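Local coordinates for protein ATP-dependent DNA helicase uvsW (Enterobacteria phage T4, PDB 1RIF) that couples ATP hydrolysis to 3'-5' unwinding of duplex DNA, drives branch migration of Holliday junctions and serves recombination-dependent repair and stalled-fork reorganisation in phage T4, at residues 98-103 with 145-150; 141-146 with 178-183. The protein carries 1 engineered substitution. One frame throughout, in Å; residues are numbered along the deposited sequence.

Interaction 1. Residues 98-103 with 145-150; sequences EWLSKL and QALLAR
Apolar contacts carry most of the meeting between residues 98-103 and 145-150, and Leu147 is their hub. Its two methyls divide the work. CD2 meets CD1 of Leu103 at 3.7 Å, the two side chains crossing obliquely, while CD1 touches CD2 of Leu100 at 4.2 Å, and there Leu100 and Leu147 cross at about a right angle. Leu103 serves twice, since its CD1 also sits 3.9 Å above the plane of the Trp99 ring, offset toward the rim.

The indole meets the helix with its edge. CG of Trp99 lies anti to the backbone N (chi1 175°), which carries the six-membered ring across to the other backbone. There CH2 comes within 3.4 Å of the carbonyl O of Leu147, near the ring plane, and CZ2 lies 4.1 Å from CB of Arg150, again at the edge.

Here the last part of helix 93-101 and the residues after it lie against helix 141-155 of a RecA-like, P-loop NTPase domain of superfamily 2, the helix that follows the predicted ATP-binding loop. The chain holds the N-terminal part of the helicase and this ATP-binding domain, without the C-terminal helicase domain. Helix 116-128 adjoins the same cluster, with Val122 against Leu147.

No hydrogen bond joins the two segments directly. The polar link runs through Glu154, outside both of them and one turn further along helix 141-155, whose carboxylate accepts a hydrogen bond from Trp99 NE1 and forms salt bridges with Lys102 and with Arg150, the latter through a chain bent at chi2 and chi3. Lys102 NZ and Arg150 NH1 stand 5.5 Å apart, a like-charge proximity that the shared carboxylate would be expected to offset.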
loop_
_atom_site.group_PDB
_atom_site.type_symbol
_atom_site.label_atom_id
_atom_site.label_comp_id
_atom_site.label_asym_id
_atom_site.label_seq_id
_atom_site.Cartn_x
_atom_site.Cartn_y
_atom_site.Cartn_z
ATOM N N GLU A 98 13.672 -5.196 -20.602
ATOM C CA GLU A 98 14.846 -4.435 -21.033
ATOM C C GLU A 98 15.447 -3.740 -19.807
ATOM O O GLU A 98 16.660 -3.772 -19.586
ATOM C CB GLU A 98 14.446 -3.382 -22.063
ATOM C CG GLU A 98 14.992 -3.624 -23.459
ATOM C CD GLU A 98 14.072 -3.051 -24.544
ATOM O OE1 GLU A 98 13.802 -1.824 -24.521
ATOM O OE2 GLU A 98 13.617 -3.833 -25.416
ATOM N N TRP A 99 14.584 -3.110 -19.013
ATOM C CA TRP A 99 15.013 -2.421 -17.804
ATOM C C TRP A 99 15.702 -3.396 -16.846
ATOM O O TRP A 99 16.750 -3.086 -16.280
ATOM C CB TRP A 99 13.811 -1.785 -17.113
ATOM C CG TRP A 99 14.127 -1.155 -15.787
ATOM C CD1 TRP A 99 14.786 0.019 -15.569
ATOM C CD2 TRP A 99 13.796 -1.678 -14.494
ATOM N NE1 TRP A 99 14.887 0.265 -14.216
ATOM C CE2 TRP A 99 14.288 -0.762 -13.534
ATOM C CE3 TRP A 99 13.132 -2.835 -14.051
ATOM C CZ2 TRP A 99 14.136 -0.966 -12.156
ATOM C CZ3 TRP A 99 12.983 -3.035 -12.680
ATOM C CH2 TRP A 99 13.483 -2.105 -11.750
ATOM N N LEU A 100 15.112 -4.576 -16.672
ATOM C CA LEU A 100 15.676 -5.588 -15.782
ATOM C C LEU A 100 17.048 -6.086 -16.219
ATOM O O LEU A 100 17.891 -6.411 -15.385
ATOM C CB LEU A 100 14.744 -6.798 -15.684
ATOM C CG LEU A 100 13.528 -6.763 -14.756
ATOM C CD1 LEU A 100 12.763 -8.070 -14.917
ATOM C CD2 LEU A 100 13.973 -6.558 -13.299
ATOM N N SER A 101 17.271 -6.159 -17.525
ATOM C CA SER A 101 18.539 -6.660 -18.033
ATOM C C SER A 101 19.702 -5.694 -17.864
ATOM O O SER A 101 20.846 -6.086 -18.043
ATOM C CB SER A 101 18.403 -7.065 -19.504
ATOM O OG SER A 101 18.089 -5.946 -20.311
ATOM N N LYS A 102 19.427 -4.442 -17.514
ATOM C CA LYS A 102 20.503 -3.469 -17.323
ATOM C C LYS A 102 20.965 -3.436 -15.866
ATOM O O LYS A 102 21.976 -2.816 -15.530
ATOM C CB LYS A 102 20.050 -2.070 -17.765
ATOM C CG LYS A 102 19.082 -1.358 -16.830
ATOM C CD LYS A 102 19.817 -0.414 -15.901
ATOM C CE LYS A 102 18.858 0.349 -14.990
ATOM N NZ LYS A 102 17.995 1.290 -15.743
ATOM N N LEU A 103 20.224 -4.122 -15.008
ATOM C CA LEU A 103 20.543 -4.174 -13.590
ATOM C C LEU A 103 21.588 -5.255 -13.299
ATOM O O LEU A 103 21.566 -6.328 -13.906
ATOM C CB LEU A 103 19.272 -4.478 -12.791
ATOM C CG LEU A 103 18.070 -3.552 -12.997
ATOM C CD1 LEU A 103 16.852 -4.137 -12.303
ATOM C CD2 LEU A 103 18.375 -2.163 -12.448
ATOM N N GLN A 145 10.740 -6.184 -3.379
ATOM C CA GLN A 145 10.625 -4.849 -2.812
ATOM C C GLN A 145 11.749 -3.928 -3.310
ATOM O O GLN A 145 11.517 -2.754 -3.605
ATOM C CB GLN A 145 10.625 -4.946 -1.282
ATOM C CG GLN A 145 9.299 -5.449 -0.727
ATOM C CD GLN A 145 9.352 -5.761 0.755
ATOM O OE1 GLN A 145 9.910 -6.778 1.160
ATOM N NE2 GLN A 145 8.782 -4.884 1.574
ATOM N N ALA A 146 12.963 -4.464 -3.411
ATOM C CA ALA A 146 14.113 -3.691 -3.899
ATOM C C ALA A 146 13.904 -3.268 -5.352
ATOM O O ALA A 146 14.201 -2.137 -5.722
ATOM C CB ALA A 146 15.397 -4.514 -3.785
ATOM N N LEU A 147 13.392 -4.177 -6.175
ATOM C CA LEU A 147 13.159 -3.864 -7.584
ATOM C C LEU A 147 12.072 -2.804 -7.746
ATOM O O LEU A 147 12.190 -1.899 -8.572
ATOM C CB LEU A 147 12.797 -5.138 -8.354
ATOM C CG LEU A 147 14.004 -6.065 -8.510
ATOM C CD1 LEU A 147 13.617 -7.357 -9.208
ATOM C CD2 LEU A 147 15.062 -5.326 -9.310
ATOM N N LEU A 148 11.015 -2.923 -6.951
ATOM C CA LEU A 148 9.919 -1.967 -6.972
ATOM C C LEU A 148 10.424 -0.570 -6.573
ATOM O O LEU A 148 10.079 0.417 -7.218
ATOM C CB LEU A 148 8.816 -2.429 -6.012
ATOM C CG LEU A 148 7.937 -3.566 -6.523
ATOM C CD1 LEU A 148 7.173 -4.150 -5.352
ATOM C CD2 LEU A 148 6.991 -3.057 -7.599
ATOM N N ALA A 149 11.242 -0.492 -5.521
ATOM C CA ALA A 149 11.793 0.792 -5.073
ATOM C C ALA A 149 12.790 1.373 -6.099
ATOM O O ALA A 149 12.787 2.578 -6.355
ATOM C CB ALA A 149 12.458 0.631 -3.705
ATOM N N ARG A 150 13.632 0.514 -6.678
ATOM C CA ARG A 150 14.604 0.911 -7.710
ATOM C C ARG A 150 13.863 1.566 -8.881
ATOM O O ARG A 150 14.235 2.637 -9.357
ATOM C CB ARG A 150 15.317 -0.322 -8.270
ATOM C CG ARG A 150 16.788 -0.162 -8.615
ATOM C CD ARG A 150 17.164 1.128 -9.313
ATOM N NE ARG A 150 18.353 1.661 -8.653
ATOM C CZ ARG A 150 19.343 2.318 -9.249
ATOM N NH1 ARG A 150 19.318 2.552 -10.550
ATOM N NH2 ARG A 150 20.377 2.723 -8.527
#

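Interaction 2. Residues 141-146 with 178-183. Engineered in segment 141-146: Arg141 (natural residue Lys).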
loop_
_atom_site.group_PDB
_atom_site.type_symbol
_atom_site.label_atom_id
_atom_site.label_comp_id
_atom_site.label_asym_id
_atom_site.label_seq_id
_atom_site.Cartn_x
_atom_site.Cartn_y
_atom_site.Cartn_z
ATOM N N ARG A 141 11.039 -11.972 -0.945
ATOM C CA ARG A 141 10.348 -10.706 -1.127
ATOM C C ARG A 141 11.199 -9.470 -1.050
ATOM O O ARG A 141 10.779 -8.434 -1.532
ATOM C CB ARG A 141 9.226 -10.556 -0.111
ATOM C CG ARG A 141 8.187 -11.646 -0.131
ATOM C CD ARG A 141 7.265 -11.389 1.011
ATOM N NE ARG A 141 6.401 -12.513 1.308
ATOM C CZ ARG A 141 5.756 -12.639 2.459
ATOM N NH1 ARG A 141 5.901 -11.706 3.396
ATOM N NH2 ARG A 141 4.967 -13.687 2.670
ATOM N N SER A 142 12.373 -9.553 -0.433
ATOM C CA SER A 142 13.225 -8.370 -0.315
ATOM C C SER A 142 13.683 -7.894 -1.682
ATOM O O SER A 142 13.829 -6.693 -1.897
ATOM C CB SER A 142 14.444 -8.650 0.567
ATOM O OG SER A 142 15.280 -9.649 0.008
ATOM N N LEU A 143 13.900 -8.835 -2.603
ATOM C CA LEU A 143 14.332 -8.492 -3.957
ATOM C C LEU A 143 13.166 -7.883 -4.726
ATOM O O LEU A 143 13.361 -6.982 -5.543
ATOM C CB LEU A 143 14.854 -9.729 -4.700
ATOM C CG LEU A 143 15.402 -9.494 -6.123
ATOM C CD1 LEU A 143 16.518 -8.444 -6.101
ATOM C CD2 LEU A 143 15.926 -10.800 -6.690
ATOM N N ILE A 144 11.956 -8.379 -4.467
ATOM C CA ILE A 144 10.764 -7.850 -5.128
ATOM C C ILE A 144 10.594 -6.409 -4.680
ATOM O O ILE A 144 10.346 -5.522 -5.487
ATOM C CB ILE A 144 9.498 -8.656 -4.751
ATOM C CG1 ILE A 144 9.575 -10.055 -5.373
ATOM C CG2 ILE A 144 8.253 -7.905 -5.215
ATOM C CD1 ILE A 144 8.337 -10.920 -5.157
ATOM N N GLN A 145 10.740 -6.184 -3.379
ATOM C CA GLN A 145 10.625 -4.849 -2.812
ATOM C C GLN A 145 11.749 -3.928 -3.310
ATOM O O GLN A 145 11.517 -2.754 -3.605
ATOM C CB GLN A 145 10.625 -4.946 -1.282
ATOM C CG GLN A 145 9.299 -5.449 -0.727
ATOM C CD GLN A 145 9.352 -5.761 0.755
ATOM O OE1 GLN A 145 9.910 -6.778 1.160
ATOM N NE2 GLN A 145 8.782 -4.884 1.574
ATOM N N ALA A 146 12.963 -4.464 -3.411
ATOM C CA ALA A 146 14.113 -3.691 -3.899
ATOM C C ALA A 146 13.904 -3.268 -5.352
ATOM O O ALA A 146 14.201 -2.137 -5.722
ATOM C CB ALA A 146 15.397 -4.514 -3.785
ATOM N N VAL A 178 21.300 -3.019 0.031
ATOM C CA VAL A 178 22.686 -2.674 -0.267
ATOM C C VAL A 178 23.450 -3.909 -0.766
ATOM O O VAL A 178 24.346 -3.793 -1.604
ATOM C CB VAL A 178 23.394 -2.062 0.986
ATOM C CG1 VAL A 178 24.844 -1.714 0.665
ATOM C CG2 VAL A 178 22.657 -0.802 1.439
ATOM N N ASP A 179 23.097 -5.096 -0.271
ATOM C CA ASP A 179 23.777 -6.309 -0.723
ATOM C C ASP A 179 23.489 -6.550 -2.204
ATOM O O ASP A 179 24.374 -6.977 -2.958
ATOM C CB ASP A 179 23.344 -7.527 0.096
ATOM C CG ASP A 179 24.150 -8.775 -0.239
ATOM O OD1 ASP A 179 25.394 -8.715 -0.180
ATOM O OD2 ASP A 179 23.544 -9.822 -0.554
ATOM N N TYR A 180 22.255 -6.269 -2.617
ATOM C CA TYR A 180 21.849 -6.437 -4.016
ATOM C C TYR A 180 22.626 -5.464 -4.902
ATOM O O TYR A 180 22.874 -5.724 -6.091
ATOM C CB TYR A 180 20.354 -6.148 -4.171
ATOM C CG TYR A 180 19.456 -7.167 -3.528
ATOM C CD1 TYR A 180 18.357 -6.769 -2.771
ATOM C CD2 TYR A 180 19.692 -8.536 -3.690
ATOM C CE1 TYR A 180 17.517 -7.700 -2.189
ATOM C CE2 TYR A 180 18.852 -9.478 -3.111
ATOM C CZ TYR A 180 17.769 -9.047 -2.362
ATOM O OH TYR A 180 16.931 -9.966 -1.782
ATOM N N ARG A 181 22.980 -4.336 -4.287
ATOM C CA ARG A 181 23.710 -3.245 -4.912
ATOM C C ARG A 181 22.804 -2.353 -5.739
ATOM O O ARG A 181 23.260 -1.668 -6.655
ATOM C CB ARG A 181 24.864 -3.768 -5.762
ATOM C CG ARG A 181 25.872 -4.560 -4.959
ATOM C CD ARG A 181 27.141 -4.797 -5.742
ATOM N NE ARG A 181 27.915 -5.888 -5.164
ATOM C CZ ARG A 181 29.131 -6.229 -5.569
ATOM N NH1 ARG A 181 29.707 -5.552 -6.551
ATOM N NH2 ARG A 181 29.765 -7.246 -4.996
ATOM N N LEU A 182 21.516 -2.368 -5.408
ATOM C CA LEU A 182 20.546 -1.518 -6.092
ATOM C C LEU A 182 20.476 -0.176 -5.349
ATOM O O LEU A 182 20.006 0.825 -5.892
ATOM C CB LEU A 182 19.167 -2.193 -6.115
ATOM C CG LEU A 182 19.076 -3.486 -6.933
ATOM C CD1 LEU A 182 17.737 -4.163 -6.695
ATOM C CD2 LEU A 182 19.272 -3.172 -8.408
ATOM N N PHE A 183 20.966 -0.173 -4.111
ATOM C CA PHE A 183 20.986 1.019 -3.266
ATOM C C PHE A 183 22.250 1.051 -2.418
ATOM O O PHE A 183 22.908 0.028 -2.231
ATOM C CB PHE A 183 19.782 1.041 -2.298
ATOM C CG PHE A 183 18.445 1.118 -2.973
ATOM C CD1 PHE A 183 17.844 -0.026 -3.491
ATOM C CD2 PHE A 183 17.792 2.342 -3.108
ATOM C CE1 PHE A 183 16.607 0.049 -4.139
ATOM C CE2 PHE A 183 16.556 2.427 -3.753
ATOM C CZ PHE A 183 15.966 1.272 -4.270
#
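Leu143 lays its CD1 methyl squarely over one face of the Tyr180 ring, 3.8 Å from the centroid and only 5° off the ring normal, a well-centred CH-pi contact. Having CG anti to the backbone N (chi1 -177°) sets the branch there, and the CB of Leu143 adds a contact with CZ at the phenol end of the ring.

The hydroxyl end of the same tyrosine is held by a serine. Ser142 OG lies in the ring plane at the edge and shares a very short hydrogen bond, 2.5 Å, with Tyr180 OH; either oxygen could be the donor. With chi1 at 63°, OG is flanked by both the N and the C of its own residue. Face contact and edge bond together restrain both the position and the tilt of the phenol.

Further along the helix, the CB of Ala146 approaches CD1 of Tyr180 obliquely and also meets CD1 of Leu182 at 3.8 Å. Phe183 approaches edge-on, its CE1 3.6 Å from the carbonyl O of Ala146 and in the ring plane. Between these anchors the chain turns at Arg181, which has positive phi and is the first residue to leave helical geometry, so that Leu182 and Phe183 fold back toward the same helix as Tyr180.

Ser142 and the engineered Arg141, lysine in the natural protein, belong to the predicted ATP-binding loop, the P-loop of this family. CB of Arg141 points away from residues 178-183, and its guanidinium forms salt bridges with Asp232 and Glu233 of the predicted DEAH box. The contact thus fastens the exit of helix 167-180 to the first turns of helix 141-155, with helix 116-128 adjoining Leu143 and Ile144, and with strand 226-232 supplying, as its last residue, the Asp232 that Arg141 grips.

Helix 141-155 is common to both contacts, whose centres lie 9 Å apart. Along the chain, residues 98-103 come first, then the overlapping pieces 141-146 and 145-150, which share Gln145 and Ala146, and last 178-183. Interaction 2 uses the beginning of the helix, next to the predicted nucleotide loop; interaction 1 uses its middle. They also touch: Leu147 CD2 packs on Leu182 CD1, Phe183 lies against Ala149, and Arg150 NH2 probably hydrogen-bonds Leu182 O. One helix of the parallel-sheet ATPase domain is thereby joined both to helix 93-101, which precedes the first strand of that sheet, and to the end of helix 167-180.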